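Local coordinates for Phenylalanine/tyrosine ammonia-lyase (Rhodosporidium toruloides, PDB 1Y2M), which catalyses the non-oxidative deamination of L-phenylalanine and L-tyrosine to trans-cinnamate and p-coumarate, releasing ammonium, at residues B[298-312]-B[332-345]. Numbering follows the deposited sequence.
Sequences AMTVEAMVGHAGSFH and IRKLLEGSRFAVHH
A single beta bridge between His307 and Val343 ties the loop that leaves helix 273-303, past its Schellman motif, to the chain that follows helix 323-336. Val343 N donates to Gly306 O (2.8 Å), and Val343 O accepts from Ala308 N. Ser339 OG donates a hydrogen bond to Glu302 OE2 (2.5 Å), on the anti lone pair. With OG anti to its own nitrogen (chi1 -175°), this hydroxyl also accepts from Phe341 N and Ala342 N (ST turn and ST motif), a double role that suits serine. Ser659 N and Thr662 OG1 also bind the buried carboxylate, at OE2 and OE1. The apolar part centres on Phe311: Ile332 CG2 sits over one face of its ring, 3.4 Å from the centroid and 3° off the normal, a CH-pi contact, while Leu336 CD1 approaches Phe311 CD2 obliquely at 3.8 Å. Were Phe311 an alanine, Ile332 CG2 would probably lose the ring face it packs on and a gap would open toward helix 368-391. Phe311 O is held by Arg333 NH1 (2.8 Å), in the guanidinium plane. Small Ala298 lets its CB meet Leu335 CB at 3.8 Å, where 298-303 and 332-336 run at 47° to each other. The His307 side chain lies about 3 Å from that of Gln360, which probably binds cinnamate. Helix 368-391 packs on Phe311 and Ile332, helix 506-560 on Met299, and His408 of a second subunit stacks on His345.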
loop_
_atom_site.group_PDB
_atom_site.type_symbol
_atom_site.label_atom_id
_atom_site.label_comp_id
_atom_site.label_asym_id
_atom_site.label_seq_id
_atom_site.Cartn_x
_atom_site.Cartn_y
_atom_site.Cartn_z
ATOM N N ALA B 298 21.657 -12.443 18.468
ATOM C CA ALA B 298 22.817 -12.934 19.238
ATOM C C ALA B 298 22.930 -14.464 19.044
ATOM O O ALA B 298 24.021 -15.005 18.718
ATOM C CB ALA B 298 22.684 -12.587 20.687
HETATM N N MSE B 299 21.823 -15.179 19.201
HETATM C CA MSE B 299 21.895 -16.660 19.119
HETATM C C MSE B 299 22.247 -17.147 17.734
HETATM O O MSE B 299 22.882 -18.191 17.528
HETATM C CB MSE B 299 20.615 -17.259 19.657
HETATM C CG MSE B 299 20.477 -16.921 21.068
HETATM SE SE MSE B 299 18.911 -17.775 21.895
HETATM C CE MSE B 299 19.723 -19.408 22.349
ATOM N N THR B 300 21.794 -16.390 16.747
ATOM C CA THR B 300 22.189 -16.676 15.351
ATOM C C THR B 300 23.676 -16.433 15.110
ATOM O O THR B 300 24.327 -17.179 14.370
ATOM C CB THR B 300 21.299 -15.926 14.349
ATOM O OG1 THR B 300 19.899 -16.201 14.607
ATOM C CG2 THR B 300 21.615 -16.332 12.912
ATOM N N VAL B 301 24.238 -15.362 15.671
ATOM C CA VAL B 301 25.677 -15.144 15.521
ATOM C C VAL B 301 26.376 -16.383 16.103
ATOM O O VAL B 301 27.336 -16.900 15.519
ATOM C CB VAL B 301 26.147 -13.847 16.240
ATOM C CG1 VAL B 301 27.663 -13.754 16.279
ATOM C CG2 VAL B 301 25.552 -12.572 15.583
ATOM N N GLU B 302 25.882 -16.876 17.240
ATOM C CA GLU B 302 26.493 -18.066 17.851
ATOM C C GLU B 302 26.365 -19.309 16.948
ATOM O O GLU B 302 27.340 -19.971 16.637
ATOM C CB GLU B 302 25.889 -18.327 19.237
ATOM C CG GLU B 302 26.235 -17.250 20.239
ATOM C CD GLU B 302 25.784 -17.651 21.647
ATOM O OE1 GLU B 302 24.562 -17.621 21.862
ATOM O OE2 GLU B 302 26.626 -18.033 22.525
ATOM N N ALA B 303 25.161 -19.586 16.443
ATOM C CA ALA B 303 24.955 -20.756 15.588
ATOM C C ALA B 303 25.796 -20.660 14.307
ATOM O O ALA B 303 26.242 -21.651 13.797
ATOM C CB ALA B 303 23.510 -20.896 15.208
HETATM N N MSE B 304 26.018 -19.441 13.818
HETATM C CA MSE B 304 26.763 -19.215 12.562
HETATM C C MSE B 304 28.256 -19.078 12.794
HETATM O O MSE B 304 28.985 -18.839 11.867
HETATM C CB MSE B 304 26.238 -17.958 11.894
HETATM C CG MSE B 304 24.802 -18.058 11.435
HETATM SE SE MSE B 304 24.798 -19.053 9.698
HETATM C CE MSE B 304 25.593 -17.682 8.474
ATOM N N VAL B 305 28.699 -19.275 14.035
ATOM C CA VAL B 305 30.081 -18.992 14.459
ATOM C C VAL B 305 30.542 -17.664 13.836
ATOM O O VAL B 305 31.640 -17.532 13.264
ATOM C CB VAL B 305 31.037 -20.182 14.223
ATOM C CG1 VAL B 305 32.415 -19.892 14.736
ATOM C CG2 VAL B 305 30.550 -21.349 15.047
ATOM N N GLY B 306 29.677 -16.670 13.972
ATOM C CA GLY B 306 29.913 -15.371 13.402
ATOM C C GLY B 306 30.646 -14.430 14.320
ATOM O O GLY B 306 31.148 -14.832 15.369
ATOM N N HIS B 307 30.682 -13.166 13.907
ATOM C CA HIS B 307 31.550 -12.191 14.572
ATOM C C HIS B 307 30.814 -11.343 15.599
ATOM O O HIS B 307 29.937 -10.521 15.278
ATOM C CB HIS B 307 32.164 -11.269 13.541
ATOM C CG HIS B 307 33.118 -11.954 12.625
ATOM N ND1 HIS B 307 32.763 -12.409 11.375
ATOM C CD2 HIS B 307 34.438 -12.218 12.765
ATOM C CE1 HIS B 307 33.819 -12.953 10.794
ATOM N NE2 HIS B 307 34.849 -12.856 11.621
ATOM N N ALA B 308 31.249 -11.443 16.842
ATOM C CA ALA B 308 30.721 -10.546 17.867
ATOM C C ALA B 308 31.236 -9.111 17.619
ATOM O O ALA B 308 30.697 -8.148 18.177
ATOM C CB ALA B 308 31.120 -11.036 19.205
ATOM N N GLY B 309 32.300 -8.974 16.831
ATOM C CA GLY B 309 32.938 -7.680 16.536
ATOM C C GLY B 309 31.973 -6.657 15.931
ATOM O O GLY B 309 32.186 -5.466 16.056
ATOM N N SER B 310 30.930 -7.129 15.249
ATOM C CA SER B 310 29.928 -6.211 14.642
ATOM C C SER B 310 29.331 -5.265 15.677
ATOM O O SER B 310 28.816 -4.216 15.316
ATOM C CB SER B 310 28.801 -6.977 13.961
ATOM O OG SER B 310 29.284 -7.746 12.916
ATOM N N PHE B 311 29.376 -5.657 16.954
ATOM C CA PHE B 311 28.656 -4.945 18.014
ATOM C C PHE B 311 29.580 -4.166 18.937
ATOM O O PHE B 311 29.167 -3.717 19.960
ATOM C CB PHE B 311 27.818 -5.964 18.782
ATOM C CG PHE B 311 27.044 -6.842 17.870
ATOM C CD1 PHE B 311 25.917 -6.345 17.254
ATOM C CD2 PHE B 311 27.451 -8.116 17.566
ATOM C CE1 PHE B 311 25.242 -7.080 16.360
ATOM C CE2 PHE B 311 26.793 -8.855 16.605
ATOM C CZ PHE B 311 25.674 -8.353 16.028
ATOM N N HIS B 312 30.853 -4.048 18.556
ATOM C CA HIS B 312 31.851 -3.339 19.316
ATOM C C HIS B 312 31.489 -1.864 19.453
ATOM O O HIS B 312 30.999 -1.284 18.496
ATOM C CB HIS B 312 33.191 -3.473 18.593
ATOM C CG HIS B 312 34.353 -3.072 19.429
ATOM N ND1 HIS B 312 34.700 -1.750 19.643
ATOM C CD2 HIS B 312 35.268 -3.819 20.091
ATOM C CE1 HIS B 312 35.775 -1.714 20.406
ATOM N NE2 HIS B 312 36.138 -2.958 20.691
ATOM N N ILE B 332 23.131 -6.621 22.217
ATOM C CA ILE B 332 23.661 -7.805 21.552
ATOM C C ILE B 332 25.102 -8.079 22.028
ATOM O O ILE B 332 25.481 -9.233 22.261
ATOM C CB ILE B 332 23.559 -7.699 20.022
ATOM C CG1 ILE B 332 22.089 -7.585 19.611
ATOM C CG2 ILE B 332 24.235 -8.863 19.345
ATOM C CD1 ILE B 332 21.940 -7.153 18.183
ATOM N N ARG B 333 25.910 -7.037 22.203
ATOM C CA ARG B 333 27.231 -7.194 22.769
ATOM C C ARG B 333 27.177 -7.913 24.146
ATOM O O ARG B 333 27.923 -8.859 24.390
ATOM C CB ARG B 333 27.898 -5.794 22.911
ATOM C CG ARG B 333 29.345 -5.834 23.437
ATOM C CD ARG B 333 30.071 -4.506 23.278
ATOM N NE ARG B 333 29.469 -3.416 24.078
ATOM C CZ ARG B 333 28.751 -2.390 23.590
ATOM N NH1 ARG B 333 28.451 -2.270 22.274
ATOM N NH2 ARG B 333 28.295 -1.466 24.426
ATOM N N LYS B 334 26.269 -7.459 24.993
ATOM C CA LYS B 334 26.074 -8.037 26.331
ATOM C C LYS B 334 25.739 -9.517 26.224
ATOM O O LYS B 334 26.348 -10.351 26.889
ATOM C CB LYS B 334 24.987 -7.280 27.081
ATOM C CG LYS B 334 24.610 -7.958 28.401
ATOM C CD LYS B 334 24.538 -7.007 29.582
ATOM C CE LYS B 334 23.473 -5.989 29.458
ATOM N NZ LYS B 334 23.334 -5.238 30.753
ATOM N N LEU B 335 24.803 -9.840 25.344
ATOM C CA LEU B 335 24.383 -11.228 25.168
ATOM C C LEU B 335 25.506 -12.115 24.669
ATOM O O LEU B 335 25.524 -13.285 25.033
ATOM C CB LEU B 335 23.210 -11.320 24.214
ATOM C CG LEU B 335 21.902 -10.655 24.674
ATOM C CD1 LEU B 335 20.919 -10.747 23.569
ATOM C CD2 LEU B 335 21.351 -11.321 25.958
ATOM N N LEU B 336 26.397 -11.604 23.802
ATOM C CA LEU B 336 27.480 -12.428 23.243
ATOM C C LEU B 336 28.707 -12.591 24.137
ATOM O O LEU B 336 29.558 -13.452 23.867
ATOM C CB LEU B 336 27.923 -11.912 21.849
ATOM C CG LEU B 336 26.808 -12.057 20.791
ATOM C CD1 LEU B 336 27.168 -11.333 19.494
ATOM C CD2 LEU B 336 26.521 -13.539 20.557
ATOM N N GLU B 337 28.828 -11.791 25.189
ATOM C CA GLU B 337 29.960 -11.933 26.100
ATOM C C GLU B 337 29.992 -13.322 26.650
ATOM O O GLU B 337 28.971 -13.841 27.086
ATOM C CB GLU B 337 29.883 -10.953 27.246
ATOM C CG GLU B 337 30.092 -9.579 26.750
ATOM C CD GLU B 337 31.004 -8.752 27.602
ATOM O OE1 GLU B 337 31.605 -9.277 28.580
ATOM O OE2 GLU B 337 31.113 -7.560 27.244
ATOM N N GLY B 338 31.165 -13.917 26.600
ATOM C CA GLY B 338 31.323 -15.245 27.166
ATOM C C GLY B 338 30.951 -16.385 26.239
ATOM O O GLY B 338 31.158 -17.562 26.601
ATOM N N SER B 339 30.387 -16.078 25.069
ATOM C CA SER B 339 30.117 -17.108 24.064
ATOM C C SER B 339 31.414 -17.770 23.598
ATOM O O SER B 339 32.401 -17.105 23.364
ATOM C CB SER B 339 29.398 -16.536 22.837
ATOM O OG SER B 339 29.058 -17.589 21.925
ATOM N N ARG B 340 31.407 -19.094 23.485
ATOM C CA ARG B 340 32.499 -19.807 22.848
ATOM C C ARG B 340 32.106 -20.240 21.451
ATOM O O ARG B 340 32.879 -20.908 20.786
ATOM C CB ARG B 340 32.919 -21.013 23.701
ATOM C CG ARG B 340 33.509 -20.615 25.054
ATOM C CD ARG B 340 33.815 -21.812 25.951
ATOM N NE ARG B 340 34.733 -22.756 25.317
ATOM C CZ ARG B 340 34.755 -24.076 25.520
ATOM N NH1 ARG B 340 33.904 -24.682 26.366
ATOM N NH2 ARG B 340 35.646 -24.802 24.855
ATOM N N PHE B 341 30.947 -19.810 20.972
ATOM C CA PHE B 341 30.539 -20.024 19.574
ATOM C C PHE B 341 30.901 -18.776 18.711
ATOM O O PHE B 341 31.544 -18.866 17.667
ATOM C CB PHE B 341 29.037 -20.213 19.447
ATOM C CG PHE B 341 28.487 -21.568 19.867
ATOM C CD1 PHE B 341 28.922 -22.759 19.282
ATOM C CD2 PHE B 341 27.451 -21.633 20.786
ATOM C CE1 PHE B 341 28.353 -23.971 19.612
ATOM C CE2 PHE B 341 26.890 -22.875 21.138
ATOM C CZ PHE B 341 27.326 -24.024 20.530
ATOM N N ALA B 342 30.476 -17.614 19.174
ATOM C CA ALA B 342 30.789 -16.355 18.473
ATOM C C ALA B 342 32.274 -16.067 18.603
ATOM O O ALA B 342 32.887 -16.351 19.652
ATOM C CB ALA B 342 30.008 -15.207 19.049
ATOM N N VAL B 343 32.843 -15.487 17.546
ATOM C CA VAL B 343 34.239 -15.036 17.502
ATOM C C VAL B 343 34.363 -13.611 18.058
ATOM O O VAL B 343 33.632 -12.710 17.645
ATOM C CB VAL B 343 34.757 -15.109 16.067
ATOM C CG1 VAL B 343 36.201 -14.634 15.966
ATOM C CG2 VAL B 343 34.611 -16.551 15.554
ATOM N N HIS B 344 35.290 -13.423 19.007
ATOM C CA HIS B 344 35.430 -12.148 19.723
ATOM C C HIS B 344 36.533 -11.248 19.162
ATOM O O HIS B 344 37.598 -11.741 18.853
ATOM C CB HIS B 344 35.648 -12.439 21.206
ATOM C CG HIS B 344 34.456 -13.089 21.831
ATOM N ND1 HIS B 344 33.345 -12.366 22.208
ATOM C CD2 HIS B 344 34.155 -14.390 22.046
ATOM C CE1 HIS B 344 32.424 -13.199 22.664
ATOM N NE2 HIS B 344 32.899 -14.431 22.590
ATOM N N HIS B 345 36.251 -9.937 19.040
ATOM C CA HIS B 345 37.188 -8.983 18.399
ATOM C C HIS B 345 38.517 -9.009 19.140
ATOM O O HIS B 345 39.583 -9.015 18.525
ATOM C CB HIS B 345 36.600 -7.529 18.334
ATOM C CG HIS B 345 37.626 -6.461 18.079
ATOM N ND1 HIS B 345 38.072 -6.132 16.815
ATOM C CD2 HIS B 345 38.304 -5.653 18.936
ATOM C CE1 HIS B 345 38.966 -5.164 16.901
ATOM N NE2 HIS B 345 39.146 -4.873 18.180
HETATM O O HOH W 1 34.389 -10.642 15.875
#